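Local structure of odorant Binding Protein from Varroa destructor, form P2<1> (7NZA) at the interface of chains A and B. The protein probably binds and carries small hydrophobic odorants in the Varroa mite, using a non-classical odorant-binding fold with a wide open internal cavity. Numbering follows the deposited sequence. Chains: chain A/B, Odorant Binding Protein from Varroa destructor, form P2<1>.

Contact 1: the interface of chains A and B. Residues chain A 70, 75, 82, 87, 90, 130; chain B 7-8.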
# COMPACT_ATOMS: atom_id res chain seq x y z
N LEU A 70 -8.20 7.65 12.84
CA LEU A 70 -7.77 8.83 13.61
C LEU A 70 -8.51 8.86 14.93
O LEU A 70 -7.85 9.14 15.96
CB LEU A 70 -8.08 10.09 12.80
CG LEU A 70 -7.14 10.39 11.62
CD1 LEU A 70 -7.80 11.32 10.66
CD2 LEU A 70 -5.89 11.06 12.13
N TRP A 75 -6.88 11.12 17.96
CA TRP A 75 -6.50 12.36 17.22
C TRP A 75 -7.54 13.46 17.27
O TRP A 75 -7.21 14.53 16.73
CB TRP A 75 -6.06 12.03 15.80
CG TRP A 75 -4.76 11.33 15.76
CD1 TRP A 75 -4.49 9.99 15.75
CD2 TRP A 75 -3.50 12.01 15.75
NE1 TRP A 75 -3.14 9.80 15.70
CE2 TRP A 75 -2.51 11.02 15.70
CE3 TRP A 75 -3.13 13.35 15.79
CZ2 TRP A 75 -1.18 11.30 15.73
CZ3 TRP A 75 -1.79 13.63 15.78
CH2 TRP A 75 -0.83 12.63 15.74
N TYR A 82 -9.32 18.21 15.38
CA TYR A 82 -8.06 17.45 15.20
C TYR A 82 -6.98 18.04 16.04
O TYR A 82 -6.83 19.28 16.14
CB TYR A 82 -7.67 17.49 13.72
CG TYR A 82 -6.34 16.81 13.43
CD1 TYR A 82 -6.16 15.44 13.47
CD2 TYR A 82 -5.29 17.58 13.03
CE1 TYR A 82 -4.93 14.87 13.15
CE2 TYR A 82 -4.09 17.03 12.72
CZ TYR A 82 -3.88 15.70 12.78
OH TYR A 82 -2.66 15.18 12.42
N ALA A 87 0.19 16.51 16.35
CA ALA A 87 0.87 16.25 15.08
C ALA A 87 2.24 16.93 15.04
O ALA A 87 3.24 16.36 14.59
CB ALA A 87 -0.00 16.67 13.92
N GLU A 90 4.63 15.10 17.28
CA GLU A 90 5.04 13.81 16.66
C GLU A 90 6.10 14.07 15.63
O GLU A 90 7.11 13.29 15.54
CB GLU A 90 3.84 13.06 16.10
CG GLU A 90 4.15 11.72 15.48
CD GLU A 90 3.11 11.08 14.59
OE1 GLU A 90 2.24 11.78 14.07
OE2 GLU A 90 3.29 9.88 14.31
N GLN A 130 -3.69 16.93 6.14
CA GLN A 130 -2.85 15.73 5.85
C GLN A 130 -2.40 15.81 4.40
O GLN A 130 -1.23 15.48 4.07
CB GLN A 130 -3.59 14.47 6.13
CG GLN A 130 -3.74 14.20 7.60
CD GLN A 130 -4.30 12.85 7.92
OE1 GLN A 130 -5.30 12.43 7.33
NE2 GLN A 130 -3.69 12.09 8.82
N SER B 7 -2.14 12.46 12.44
CA SER B 7 -0.71 12.50 12.13
C SER B 7 -0.47 13.21 10.83
O SER B 7 -1.24 13.01 9.86
CB SER B 7 -0.15 11.09 12.03
OG SER B 7 1.22 11.07 11.73
N ALA B 8 0.66 13.92 10.74
CA ALA B 8 1.09 14.47 9.45
C ALA B 8 1.68 13.38 8.56
O ALA B 8 1.88 13.62 7.39
CB ALA B 8 2.10 15.58 9.71
O HOH W 1 2.57 14.19 12.83
O HOH W 2 -0.15 13.44 5.60

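Contact 2: the interface of chains A and B. Residues chain A 34, 130; chain B 7, 10-11, 13.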
# COMPACT_ATOMS: atom_id res chain seq x y z
N LYS A 34 -0.99 0.24 12.79
CA LYS A 34 -1.97 0.89 11.90
C LYS A 34 -2.87 -0.16 11.25
O LYS A 34 -4.05 0.02 11.11
CB LYS A 34 -1.23 1.68 10.83
CG LYS A 34 -2.19 2.34 9.85
CD LYS A 34 -3.15 3.32 10.46
CE LYS A 34 -3.91 4.15 9.48
NZ LYS A 34 -3.04 5.20 8.92
N GLN A 130 -3.69 16.93 6.14
CA GLN A 130 -2.85 15.73 5.85
C GLN A 130 -2.40 15.81 4.40
O GLN A 130 -1.23 15.48 4.07
CB GLN A 130 -3.59 14.47 6.13
CG GLN A 130 -3.74 14.20 7.60
CD GLN A 130 -4.30 12.85 7.92
OE1 GLN A 130 -5.30 12.43 7.33
NE2 GLN A 130 -3.69 12.09 8.82
N SER B 7 -2.14 12.46 12.44
CA SER B 7 -0.71 12.50 12.13
C SER B 7 -0.47 13.21 10.83
O SER B 7 -1.24 13.01 9.86
CB SER B 7 -0.15 11.09 12.03
OG SER B 7 1.22 11.07 11.73
N PRO B 10 0.87 9.63 8.49
CA PRO B 10 0.28 8.31 8.78
C PRO B 10 0.85 7.17 7.92
O PRO B 10 1.12 7.35 6.74
CB PRO B 10 -1.18 8.57 8.43
CG PRO B 10 -1.16 9.61 7.35
CD PRO B 10 -0.05 10.54 7.81
N ALA B 11 1.02 6.00 8.54
CA ALA B 11 1.37 4.79 7.79
C ALA B 11 0.24 4.45 6.86
O ALA B 11 -0.95 4.56 7.25
CB ALA B 11 1.69 3.67 8.73
N VAL B 13 -1.51 1.40 4.79
CA VAL B 13 -1.64 -0.06 4.89
C VAL B 13 -2.74 -0.49 3.93
O VAL B 13 -3.66 0.24 3.62
CB VAL B 13 -1.95 -0.55 6.32
CG1 VAL B 13 -0.84 -0.10 7.29
CG2 VAL B 13 -3.30 -0.11 6.86

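Contact 3: the interface of chains A and B. Residues chain A 42, 47, 61-62, 65; chain B 15-16, 145-146.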
# COMPACT_ATOMS: atom_id res chain seq x y z
N LEU A 42 -12.63 -1.72 9.75
CA LEU A 42 -13.35 -2.44 8.68
C LEU A 42 -14.41 -3.40 9.24
O LEU A 42 -15.37 -3.72 8.51
CB LEU A 42 -12.33 -3.24 7.85
CG LEU A 42 -11.50 -2.46 6.90
CD1 LEU A 42 -10.56 -3.44 6.16
CD2 LEU A 42 -12.34 -1.67 5.89
N LEU A 47 -16.23 -2.89 3.40
CA LEU A 47 -16.00 -2.29 2.08
C LEU A 47 -17.22 -2.41 1.18
O LEU A 47 -17.90 -3.45 1.16
CB LEU A 47 -14.86 -3.05 1.40
CG LEU A 47 -13.50 -2.54 1.77
CD1 LEU A 47 -12.48 -3.64 1.48
CD2 LEU A 47 -13.09 -1.26 1.07
N HIS A 61 -16.95 5.96 1.94
CA HIS A 61 -16.50 4.85 2.79
C HIS A 61 -15.02 5.01 3.12
O HIS A 61 -14.64 4.84 4.30
CB HIS A 61 -16.81 3.50 2.16
CG HIS A 61 -16.17 2.42 2.94
ND1 HIS A 61 -14.89 1.97 2.60
CD2 HIS A 61 -16.59 1.73 4.01
CE1 HIS A 61 -14.60 1.05 3.52
NE2 HIS A 61 -15.61 0.87 4.38
N ARG A 62 -14.18 5.30 2.18
CA ARG A 62 -12.77 5.53 2.45
C ARG A 62 -12.57 6.58 3.54
O ARG A 62 -11.74 6.39 4.47
CB ARG A 62 -12.06 5.81 1.13
CG ARG A 62 -10.58 6.05 1.33
CD ARG A 62 -9.86 6.32 0.02
NE ARG A 62 -10.34 7.51 -0.62
CZ ARG A 62 -11.11 7.66 -1.69
NH1 ARG A 62 -11.59 6.65 -2.44
NH2 ARG A 62 -11.44 8.91 -2.01
N VAL A 65 -13.24 5.31 6.99
CA VAL A 65 -12.18 4.48 7.57
C VAL A 65 -11.05 5.36 8.05
O VAL A 65 -10.49 5.09 9.13
CB VAL A 65 -11.73 3.44 6.55
CG1 VAL A 65 -10.52 2.67 7.06
CG2 VAL A 65 -12.84 2.48 6.17
N VAL B 15 -6.15 -2.05 2.80
CA VAL B 15 -7.53 -2.05 3.34
C VAL B 15 -8.29 -3.12 2.58
O VAL B 15 -8.72 -2.87 1.44
CB VAL B 15 -8.12 -0.65 3.21
CG1 VAL B 15 -9.47 -0.68 3.81
CG2 VAL B 15 -7.27 0.42 3.84
N ILE B 16 -8.39 -4.33 3.15
CA ILE B 16 -8.85 -5.53 2.42
C ILE B 16 -9.76 -6.31 3.31
O ILE B 16 -9.41 -6.52 4.49
CB ILE B 16 -7.64 -6.40 2.02
CG1 ILE B 16 -6.77 -5.62 1.07
CG2 ILE B 16 -8.16 -7.68 1.41
CD1 ILE B 16 -5.53 -6.40 0.57
N VAL B 145 -10.78 -5.19 -2.13
CA VAL B 145 -9.56 -4.41 -1.88
C VAL B 145 -9.90 -2.96 -2.13
O VAL B 145 -10.36 -2.63 -3.25
CB VAL B 145 -8.42 -4.89 -2.81
CG1 VAL B 145 -7.16 -4.10 -2.62
CG2 VAL B 145 -8.10 -6.34 -2.56
N MET B 146 -9.64 -2.07 -1.21
CA MET B 146 -9.85 -0.62 -1.45
C MET B 146 -8.74 -0.13 -2.40
O MET B 146 -7.55 -0.47 -2.22
CB MET B 146 -9.71 0.08 -0.13
CG MET B 146 -10.06 1.58 -0.24
SD MET B 146 -9.79 2.47 1.24
CE MET B 146 -11.24 2.02 2.16

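Contact 4: the interface of chains A and B. Residues chain A 146-147; chain B 47, 61-62.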
# COMPACT_ATOMS: atom_id res chain seq x y z
N MET A 146 6.19 5.65 -5.46
CA MET A 146 5.73 4.99 -6.70
C MET A 146 4.21 4.92 -6.70
O MET A 146 3.63 4.67 -5.64
CB MET A 146 6.27 3.56 -6.78
CG MET A 146 6.23 2.98 -8.17
SD MET A 146 6.73 1.25 -8.18
CE MET A 146 5.23 0.57 -7.50
N VAL A 147 3.60 5.39 -7.78
CA VAL A 147 2.13 5.34 -7.92
C VAL A 147 1.98 4.50 -9.17
O VAL A 147 1.88 3.28 -9.03
CB VAL A 147 1.52 6.75 -8.04
CG1 VAL A 147 1.51 7.46 -6.70
CG2 VAL A 147 2.24 7.60 -9.05
OXT VAL A 147 2.12 5.08 -10.27
N LEU B 47 13.51 5.40 -8.30
CA LEU B 47 12.29 5.94 -8.90
C LEU B 47 12.62 7.04 -9.90
O LEU B 47 13.43 7.89 -9.62
CB LEU B 47 11.38 6.47 -7.79
CG LEU B 47 10.58 5.39 -7.06
CD1 LEU B 47 10.19 5.94 -5.69
CD2 LEU B 47 9.35 4.90 -7.78
N HIS B 61 9.99 1.05 -14.92
CA HIS B 61 10.55 1.03 -13.56
C HIS B 61 9.66 0.20 -12.65
O HIS B 61 10.21 -0.62 -11.87
CB HIS B 61 10.74 2.43 -13.00
CG HIS B 61 11.13 2.40 -11.57
ND1 HIS B 61 10.22 2.47 -10.58
CD2 HIS B 61 12.34 2.24 -11.02
CE1 HIS B 61 10.88 2.33 -9.43
NE2 HIS B 61 12.16 2.15 -9.67
N ARG B 62 8.37 0.42 -12.64
CA ARG B 62 7.51 -0.43 -11.78
C ARG B 62 7.69 -1.91 -12.09
O ARG B 62 7.79 -2.74 -11.15
CB ARG B 62 6.08 0.02 -12.03
CG ARG B 62 5.09 -0.68 -11.12
CD ARG B 62 3.70 -0.03 -11.24
NE ARG B 62 3.26 -0.20 -12.58
CZ ARG B 62 3.08 0.70 -13.57
NH1 ARG B 62 3.24 2.02 -13.44
NH2 ARG B 62 2.67 0.20 -14.72

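Contact 1: the interface of chains A and B
The indole of A:Trp75 turns one face to a backbone nitrogen of the partner; this nitrogen, 3.3 Å above the ring plane of A:Trp75 and toward its rim, is N of B:Ser7, the first modelled residue of chain B. At the edge of the same indole lie A:Leu70 O and A:Ala87 N of its own chain. The A:Tyr82 ring meets B:Ser7 N differently, at its edge and in plane, where the phenol OH accepts a hydrogen bond from it at 2.8 Å. With CG of A:Tyr82 opposite the backbone N (chi1 176°), the ring extends toward the incoming chain. The serine hydroxyl takes another direction: B:Ser7 OG donates to A:Glu90 OE1 at 2.6 Å, on the syn side of the carboxylate and 19° out of its plane. A:Glu90 reaches it with an extended side chain. The serine carbonyl is met in its own plane by the A:Gln130 amide, NE2 to B:Ser7 O being 2.8 Å. Water 1 links B:Ala8 N to A:Glu90 OE1 and A:Ala87 O, while water 2 joins B:Ala8 O to A:Gln130 O. The pocket thus receives the N-terminal segment of the other copy and probably helps to hold together the pair seen in the crystal.

Contact 2: the interface of chains A and B
A:Lys34 NZ donates to the backbone carbonyl of B:Ala11, with NZ to B:Ala11 O at 2.7 Å, and approaches in the carbonyl plane at a C=O...N angle of 158°. The lysine does not reach out straight. Its CG stands opposite the backbone N, and bends at chi2 (61°) and chi4 (-75°) fold the chain so that its carbons also pass near the same carbonyl, CG lying 3.6 Å from B:Ala11 O. The aliphatic part of the side chain therefore packs while the terminal amine NZ makes the bond. On its flank B:Val13 crosses at a slant, its CG1 branch 3.8 Å from A:Lys34 CG, and B:Ala11 CB comes up beside A:Lys34 CB. B:Pro10 runs alongside the lysine in the same direction, with its CB 3.9 Å from NZ. A:Gln130 meets the proline at a neighbouring ring carbon, crossing it at a slant: CG of B:Pro10 lies 3.8 Å from NE2, the amide nitrogen that also binds the carbonyl of B:Ser7. The proline thus touches both polar side chains. Both polar bonds described here end on backbone carbonyls, and the contact guides the extended N-terminal segment of chain B past helices 28-44 and 122-141 of chain A, probably helping to hold the two copies together.

Contact 3: the interface of chains A and B
Residues near both ends of chain B, from the stretch leading into strand 16-17 and from just beyond strand 144-145, pack here against helices 28-44 and 55-72 of chain A and the connection between them. A:Leu42 and B:Val15 meet at a slant, the leucine CD2 lying 3.7 Å from CG1 of the valine. The other leucine branch, CD1, touches that methyl too and lies 3.7 Å from the carbonyl oxygen B:Ile16 O. Shortening A:Leu42 to an alanine would probably leave B:Val15 CG1 without its methyl partners and open a gap beside the strand. A:Leu47 divides its branches between the two segments of chain B: CD1 faces B:Val15 O, whereas CD2 packs 3.8 Å from B:Met146 CB. B:Met146 runs across A:Leu47 and A:Arg62 at nearly right angles to each. Its CG is directed away from the backbone N, and a turn at chi3 (-79°) swings the terminal methyl toward A:His61. The sulfur rests on the aliphatic part of the arginine, B:Met146 SD to A:Arg62 CG being 3.7 Å, so the hydrocarbon stem rather than the guanidinium receives it. At the tip, B:Met146 CE lies 3.7 Å from A:His61 ND1 and 3.8 Å from CE1, against the ND1-CE1 side of the imidazole.

Contact 4: the interface of chains A and B
From its CB outward, A:Met146 first meets a branch of B:Leu47: CB lies 3.5 Å from the leucine CD2. The next atom, CG, keeps to the same methyl at 3.7 Å, the two side chains crossing nearly at right angles. Beyond CG the contact passes to B:Arg62, whose CG lies 3.9 Å from the thioether sulfur A:Met146 SD. The terminal methyl stays on this arginine, with A:Met146 CE 3.8 Å from B:Arg62 CG and somewhat farther from CD. A bend at chi3 (75°) turns CE along the arginine stem, so the methionine tip covers its carbons. The arginine presents that stem because its CG points away from the backbone N and the chain bends at chi3 (63°). B:Leu47 CD1 reaches the methionine backbone as well, 4.0 Å from A:Met146 N. Replacing A:Met146 with an alanine would probably leave the B:Arg62 stem without its thioether cover and freer to move, while B:Leu47 CD2 would lose its neighbour at CG. The C-terminal carboxylate of A:Val147 lies near the same arginine. Through the methionine contacts the C-terminal end of chain A is laid against helix 55-72 and the loop residue B:Leu47 of chain B, which probably helps to hold the paired copies together.

Contacts 1 and 2 are neighbours, their C-alpha centres about 8 Å apart, and share A:Gln130 and B:Ser7 as the N-terminal segment of chain B runs over chain A. Contact 3 continues along that segment, about 14 Å from contact 2 and 20 Å from contact 1, and adds the C-terminal end of chain B. Contact 4, about 24 Å from contact 3, repeats its Met146 part with the chains exchanged, consistent with the two-fold arrangement, though the methionine tip turns the other way. Together they show reciprocal packing of chain ends on the partner copy; whether this dimer forms in solution the structure alone does not show.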